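Local coordinates for capsid fiber protein (Bacillus phage phi29, PDB 6QYY) that forms, as a trimer of its N-terminal base, the part of the phi29 head fiber that probably attaches the fiber to the capsid, at the interface of chains A and B and the interface of chains A and C. Residues are numbered along the deposited sequence; one frame, centred on the assembly and turned at random. Chains: chain A/B/C, Capsid fiber protein.

Contact 1: the interface of chains A and B. Residues chain A 1, 59-61; chain B 58-61, 115-116.
Two polar links from the backbone of A:Leu60 tie chain A to chain B. Its amide N donates to the carbonyl O of B:Pro59 at 2.7 Å in a nearly straight bond (173° at H), and the approach runs almost along the C=O axis. On the other side of the same residue, the carbonyl O of A:Leu60 accepts from the side-chain amine NZ of B:Lys116 at 3.1 Å, with the donor standing above the carbonyl plane. The lysine chain is extended beyond CG, which carries NZ across to chain A, and a water extends the grip: it lies 2.8 Å from the carbonyl O of A:Ala61 and also bonds to NZ. A positive charge on B:Lys116, if present, would probably be stabilised by A:Leu60 O directly and by A:Ala61 O through the water.

The apolar contacts flank this backbone bond. The A:Leu60 side chain, with CG anti to the carbonyl carbon (chi1 -54°), lays CD1 against B:Ala61, 3.9 Å from its CB, and against CB of B:Ser115. A:Pro59 lies alongside B:Leu60, whose CD2 branch meets the proline CA at 3.8 Å. The same proline runs beside B:Tyr58, CG to ring atom CD1 at 3.7 Å. The poorly ordered A:Met1 crosses the tyrosine obliquely, its CG 3.7 Å above one ring face near the rim.

In the fold, residues 58-61 of both chains belong to the connection between strands 52-57 and 62-66 and meet near the middle of the trimer, while B:Ser115 and B:Lys116 follow strand 107-112.

Contact 2: the interface of chains A and C. Residues chain A 61-62, 97, 99, 109, 111; chain C 1-3, 5, 21, 28, 57.
The backbone of A:Ala62, at the start of strand 62-66, pairs with the N-terminal residue of chain C: its amide N donates to the carbonyl O of C:Met1 at 2.9 Å, nearly along the C=O axis but bent at the hydrogen (139°). A water reinforces the junction, bonded to the terminal N of C:Met1, to A:Ala61 N and, at 2.7 Å, to A:Ala62 O; the direct link from C:Met1 N to that carbonyl is weak.

Beyond this polar end, the interface is an apolar strip in which C:Val3 is central. Its CB sits against A:Ala62 CB at 3.5 Å. The CG2 branch, anti to the backbone N, slides past A:Thr109 in the opposite sense, and this packing is tight, with the two CG2 methyls 3.4 Å apart. A:Thr109 presents that methyl because its own CG2 is anti to the backbone N, which leaves OG1 beside the backbone N, anti to the carbonyl carbon. The same C:Val3 branch also meets CG2 of A:Val99 tip to tip at 3.6 Å, while C:Val3 CG1 crosses A:Val111 at CG2.

A:Val99 turns its other branch, CG1, over one face of the C:Phe5 ring, 3.9 Å above the plane and near the rim. C:Met57, bent at chi3 (70°), brings CE to A:Val111 CG1 at 3.8 Å, and its SD lies in plane at the edges of both the C:Phe5 and C:Tyr21 rings, so this residue bridges the two aromatics within chain C.

A:Tyr97 has CG between the backbone N and the carbonyl carbon (chi1 55°), with A:Val111 CB over one face of its ring. It crosses C:Tyr21 at about a right angle, and its phenol OH points at the CD2-CE2 edge of that ring, with CZ in plane behind it, 3.7 Å from C:Tyr21 CD2.

Contact 1: the interface of chains A and B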
loop_
_atom_site.group_PDB
_atom_site.type_symbol
_atom_site.label_atom_id
_atom_site.label_comp_id
_atom_site.label_asym_id
_atom_site.label_seq_id
_atom_site.Cartn_x
_atom_site.Cartn_y
_atom_site.Cartn_z
ATOM N N MET A 1 -7.860 1.924 12.174
ATOM C CA MET A 1 -8.109 2.441 10.836
ATOM C C MET A 1 -8.743 1.337 9.997
ATOM O O MET A 1 -8.106 0.761 9.121
ATOM C CB MET A 1 -6.808 2.950 10.199
ATOM C CG MET A 1 -6.962 3.577 8.812
ATOM S SD MET A 1 -8.327 4.752 8.657
ATOM C CE MET A 1 -7.718 6.141 9.615
ATOM N N PRO A 59 -5.244 -1.534 6.973
ATOM C CA PRO A 59 -4.032 -1.108 6.259
ATOM C C PRO A 59 -3.183 -2.294 5.819
ATOM O O PRO A 59 -3.120 -3.325 6.491
ATOM C CB PRO A 59 -3.298 -0.241 7.291
ATOM C CG PRO A 59 -4.414 0.335 8.139
ATOM C CD PRO A 59 -5.431 -0.798 8.240
ATOM N N LEU A 60 -2.551 -2.141 4.660
ATOM C CA LEU A 60 -1.845 -3.236 4.003
ATOM C C LEU A 60 -0.399 -3.311 4.478
ATOM O O LEU A 60 0.369 -2.351 4.326
ATOM C CB LEU A 60 -1.878 -3.054 2.489
ATOM C CG LEU A 60 -3.270 -2.872 1.871
ATOM C CD1 LEU A 60 -3.127 -2.387 0.426
ATOM C CD2 LEU A 60 -4.045 -4.190 1.940
ATOM N N ALA A 61 -0.019 -4.454 5.027
ATOM C CA ALA A 61 1.394 -4.772 5.161
ATOM C C ALA A 61 1.555 -6.275 4.984
ATOM O O ALA A 61 2.132 -6.729 3.991
ATOM C CB ALA A 61 1.952 -4.306 6.507
ATOM N N TYR B 58 -1.860 6.039 5.682
ATOM C CA TYR B 58 -1.838 4.572 5.699
ATOM C C TYR B 58 -1.882 4.007 4.285
ATOM O O TYR B 58 -2.542 4.572 3.415
ATOM C CB TYR B 58 -3.041 3.989 6.441
ATOM C CG TYR B 58 -3.048 4.256 7.912
ATOM C CD1 TYR B 58 -2.398 3.397 8.792
ATOM C CD2 TYR B 58 -3.714 5.364 8.429
ATOM C CE1 TYR B 58 -2.420 3.627 10.152
ATOM C CE2 TYR B 58 -3.728 5.608 9.798
ATOM C CZ TYR B 58 -3.084 4.733 10.647
ATOM O OH TYR B 58 -3.087 4.966 12.001
ATOM N N PRO B 59 -1.228 2.870 4.040
ATOM C CA PRO B 59 -1.386 2.169 2.761
ATOM C C PRO B 59 -2.660 1.335 2.813
ATOM O O PRO B 59 -2.754 0.369 3.572
ATOM C CB PRO B 59 -0.128 1.295 2.692
ATOM C CG PRO B 59 0.154 0.965 4.146
ATOM C CD PRO B 59 -0.330 2.149 4.964
ATOM N N LEU B 60 -3.665 1.758 2.064
ATOM C CA LEU B 60 -5.001 1.175 2.128
ATOM C C LEU B 60 -5.402 0.622 0.776
ATOM O O LEU B 60 -4.984 1.132 -0.268
ATOM C CB LEU B 60 -6.038 2.209 2.533
ATOM C CG LEU B 60 -5.783 2.851 3.894
ATOM C CD1 LEU B 60 -6.643 4.098 3.991
ATOM C CD2 LEU B 60 -6.065 1.871 5.013
ATOM N N ALA B 61 -6.223 -0.422 0.805
ATOM C CA ALA B 61 -6.854 -0.894 -0.411
ATOM C C ALA B 61 -8.253 -0.317 -0.590
ATOM O O ALA B 61 -8.829 -0.448 -1.674
ATOM C CB ALA B 61 -6.884 -2.434 -0.431
ATOM N N SER B 115 -2.873 0.737 -5.155
ATOM C CA SER B 115 -2.418 0.318 -3.835
ATOM C C SER B 115 -1.148 -0.530 -3.979
ATOM O O SER B 115 -0.536 -0.593 -5.055
ATOM C CB SER B 115 -3.533 -0.441 -3.099
ATOM O OG SER B 115 -3.920 -1.614 -3.802
ATOM N N LYS B 116 -0.749 -1.188 -2.883
ATOM C CA LYS B 116 0.332 -2.171 -2.949
ATOM C C LYS B 116 -0.042 -3.384 -3.796
ATOM O O LYS B 116 0.831 -4.214 -4.089
ATOM C CB LYS B 116 0.731 -2.633 -1.537
ATOM C CG LYS B 116 1.506 -1.611 -0.710
ATOM C CD LYS B 116 2.043 -2.243 0.574
ATOM C CE LYS B 116 2.741 -1.226 1.471
ATOM N NZ LYS B 116 2.980 -1.757 2.857
HETATM O O HOH W 1 3.496 -4.876 2.354
#

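Contact 2: the interface of chains A and C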
loop_
_atom_site.group_PDB
_atom_site.type_symbol
_atom_site.label_atom_id
_atom_site.label_comp_id
_atom_site.label_asym_id
_atom_site.label_seq_id
_atom_site.Cartn_x
_atom_site.Cartn_y
_atom_site.Cartn_z
ATOM N N ALA A 61 -0.019 -4.454 5.027
ATOM C CA ALA A 61 1.394 -4.772 5.161
ATOM C C ALA A 61 1.555 -6.275 4.984
ATOM O O ALA A 61 2.132 -6.729 3.991
ATOM C CB ALA A 61 1.952 -4.306 6.507
ATOM N N ALA A 62 1.010 -7.056 5.912
ATOM C CA ALA A 62 1.109 -8.508 5.854
ATOM C C ALA A 62 -0.281 -9.137 5.917
ATOM O O ALA A 62 -1.206 -8.582 6.519
ATOM C CB ALA A 62 1.983 -9.045 6.994
ATOM N N TYR A 97 5.364 -12.065 -0.762
ATOM C CA TYR A 97 6.414 -13.031 -0.497
ATOM C C TYR A 97 6.283 -13.541 0.927
ATOM O O TYR A 97 5.841 -12.821 1.829
ATOM C CB TYR A 97 7.825 -12.437 -0.740
ATOM C CG TYR A 97 8.142 -11.172 0.022
ATOM C CD1 TYR A 97 8.645 -11.226 1.315
ATOM C CD2 TYR A 97 7.964 -9.919 -0.562
ATOM C CE1 TYR A 97 8.957 -10.070 2.018
ATOM C CE2 TYR A 97 8.278 -8.753 0.127
ATOM C CZ TYR A 97 8.767 -8.837 1.421
ATOM O OH TYR A 97 9.064 -7.698 2.115
ATOM N N VAL A 99 7.270 -14.716 4.601
ATOM C CA VAL A 99 8.262 -14.485 5.644
ATOM C C VAL A 99 8.181 -15.518 6.742
ATOM O O VAL A 99 8.922 -15.420 7.736
ATOM C CB VAL A 99 8.157 -13.063 6.231
ATOM C CG1 VAL A 99 8.467 -12.037 5.144
ATOM C CG2 VAL A 99 6.785 -12.815 6.844
ATOM N N THR A 109 2.330 -16.401 6.668
ATOM C CA THR A 109 2.343 -14.952 6.766
ATOM C C THR A 109 3.164 -14.412 5.605
ATOM O O THR A 109 4.327 -14.800 5.431
ATOM C CB THR A 109 2.933 -14.476 8.089
ATOM O OG1 THR A 109 2.228 -15.094 9.163
ATOM C CG2 THR A 109 2.780 -12.966 8.208
ATOM N N VAL A 111 4.173 -10.864 3.045
ATOM C CA VAL A 111 4.259 -9.420 2.913
ATOM C C VAL A 111 3.726 -9.053 1.535
ATOM O O VAL A 111 4.188 -9.581 0.517
ATOM C CB VAL A 111 5.709 -8.934 3.092
ATOM C CG1 VAL A 111 5.831 -7.478 2.671
ATOM C CG2 VAL A 111 6.175 -9.112 4.526
ATOM N N MET C 1 -2.158 -6.208 8.734
ATOM C CA MET C 1 -1.483 -6.341 10.019
ATOM C C MET C 1 0.024 -6.253 9.835
ATOM O O MET C 1 0.551 -6.608 8.777
ATOM C CB MET C 1 -1.840 -7.661 10.691
ATOM C CG MET C 1 -1.602 -8.863 9.804
ATOM S SD MET C 1 -1.577 -10.422 10.699
ATOM C CE MET C 1 0.184 -10.769 10.665
ATOM N N MET C 2 0.711 -5.768 10.867
ATOM C CA MET C 2 2.163 -5.790 10.863
ATOM C C MET C 2 2.650 -7.232 10.925
ATOM O O MET C 2 1.910 -8.149 11.282
ATOM C CB MET C 2 2.732 -4.987 12.038
ATOM C CG MET C 2 2.445 -5.562 13.418
ATOM S SD MET C 2 3.712 -6.725 13.963
ATOM C CE MET C 2 5.252 -5.786 13.857
ATOM N N VAL C 3 3.911 -7.427 10.570
ATOM C CA VAL C 3 4.540 -8.737 10.651
ATOM C C VAL C 3 5.912 -8.557 11.278
ATOM O O VAL C 3 6.579 -7.537 11.067
ATOM C CB VAL C 3 4.653 -9.420 9.271
ATOM C CG1 VAL C 3 5.537 -8.593 8.328
ATOM C CG2 VAL C 3 5.201 -10.831 9.413
ATOM N N PHE C 5 9.530 -10.784 11.788
ATOM C CA PHE C 5 10.253 -11.990 11.416
ATOM C C PHE C 5 11.733 -11.783 11.697
ATOM O O PHE C 5 12.208 -10.654 11.847
ATOM C CB PHE C 5 10.010 -12.377 9.944
ATOM C CG PHE C 5 10.380 -11.300 8.952
ATOM C CD1 PHE C 5 11.630 -11.292 8.354
ATOM C CD2 PHE C 5 9.464 -10.308 8.602
ATOM C CE1 PHE C 5 11.976 -10.313 7.444
ATOM C CE2 PHE C 5 9.790 -9.325 7.688
ATOM C CZ PHE C 5 11.048 -9.313 7.112
ATOM N N TYR C 21 15.654 -7.041 0.494
ATOM C CA TYR C 21 15.452 -8.388 1.005
ATOM C C TYR C 21 15.848 -9.394 -0.063
ATOM O O TYR C 21 15.563 -9.197 -1.249
ATOM C CB TYR C 21 13.987 -8.632 1.366
ATOM C CG TYR C 21 13.445 -7.840 2.520
ATOM C CD1 TYR C 21 14.276 -7.086 3.354
ATOM C CD2 TYR C 21 12.081 -7.851 2.784
ATOM C CE1 TYR C 21 13.735 -6.355 4.422
ATOM C CE2 TYR C 21 11.542 -7.144 3.831
ATOM C CZ TYR C 21 12.363 -6.402 4.646
ATOM O OH TYR C 21 11.765 -5.725 5.680
ATOM N N ILE C 28 14.989 -14.820 5.454
ATOM C CA ILE C 28 15.159 -13.602 4.685
ATOM C C ILE C 28 16.521 -13.020 5.022
ATOM O O ILE C 28 16.917 -12.983 6.193
ATOM C CB ILE C 28 14.032 -12.605 4.987
ATOM C CG1 ILE C 28 12.683 -13.236 4.610
ATOM C CG2 ILE C 28 14.290 -11.314 4.265
ATOM C CD1 ILE C 28 12.340 -13.121 3.154
ATOM N N MET C 57 7.775 -5.017 10.393
ATOM C CA MET C 57 7.274 -4.265 9.253
ATOM C C MET C 57 5.856 -3.820 9.544
ATOM O O MET C 57 4.969 -4.659 9.730
ATOM C CB MET C 57 7.320 -5.102 7.981
ATOM C CG MET C 57 8.714 -5.262 7.440
ATOM S SD MET C 57 8.724 -6.188 5.890
ATOM C CE MET C 57 7.957 -5.037 4.749
HETATM O O HOH W 2 -2.053 -6.072 5.958
#

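Contact 1 and contact 2 are adjacent, with the centres of their C-alpha atoms about 13 Å apart, and A:Ala61 belongs to both. The segment of chain A leading into strand 62-66 therefore faces chain B on one side and chain C on the other, so that a short stretch of backbone joins all three subunits. Contact 1 lies nearer the middle of the trimer and contact 2 runs outward from it. The N-terminal methionine takes part in both, from chain A in contact 1 and chain C in contact 2. Repeated around the trimer, such linkage would probably couple the positions of the three chains in the fiber base.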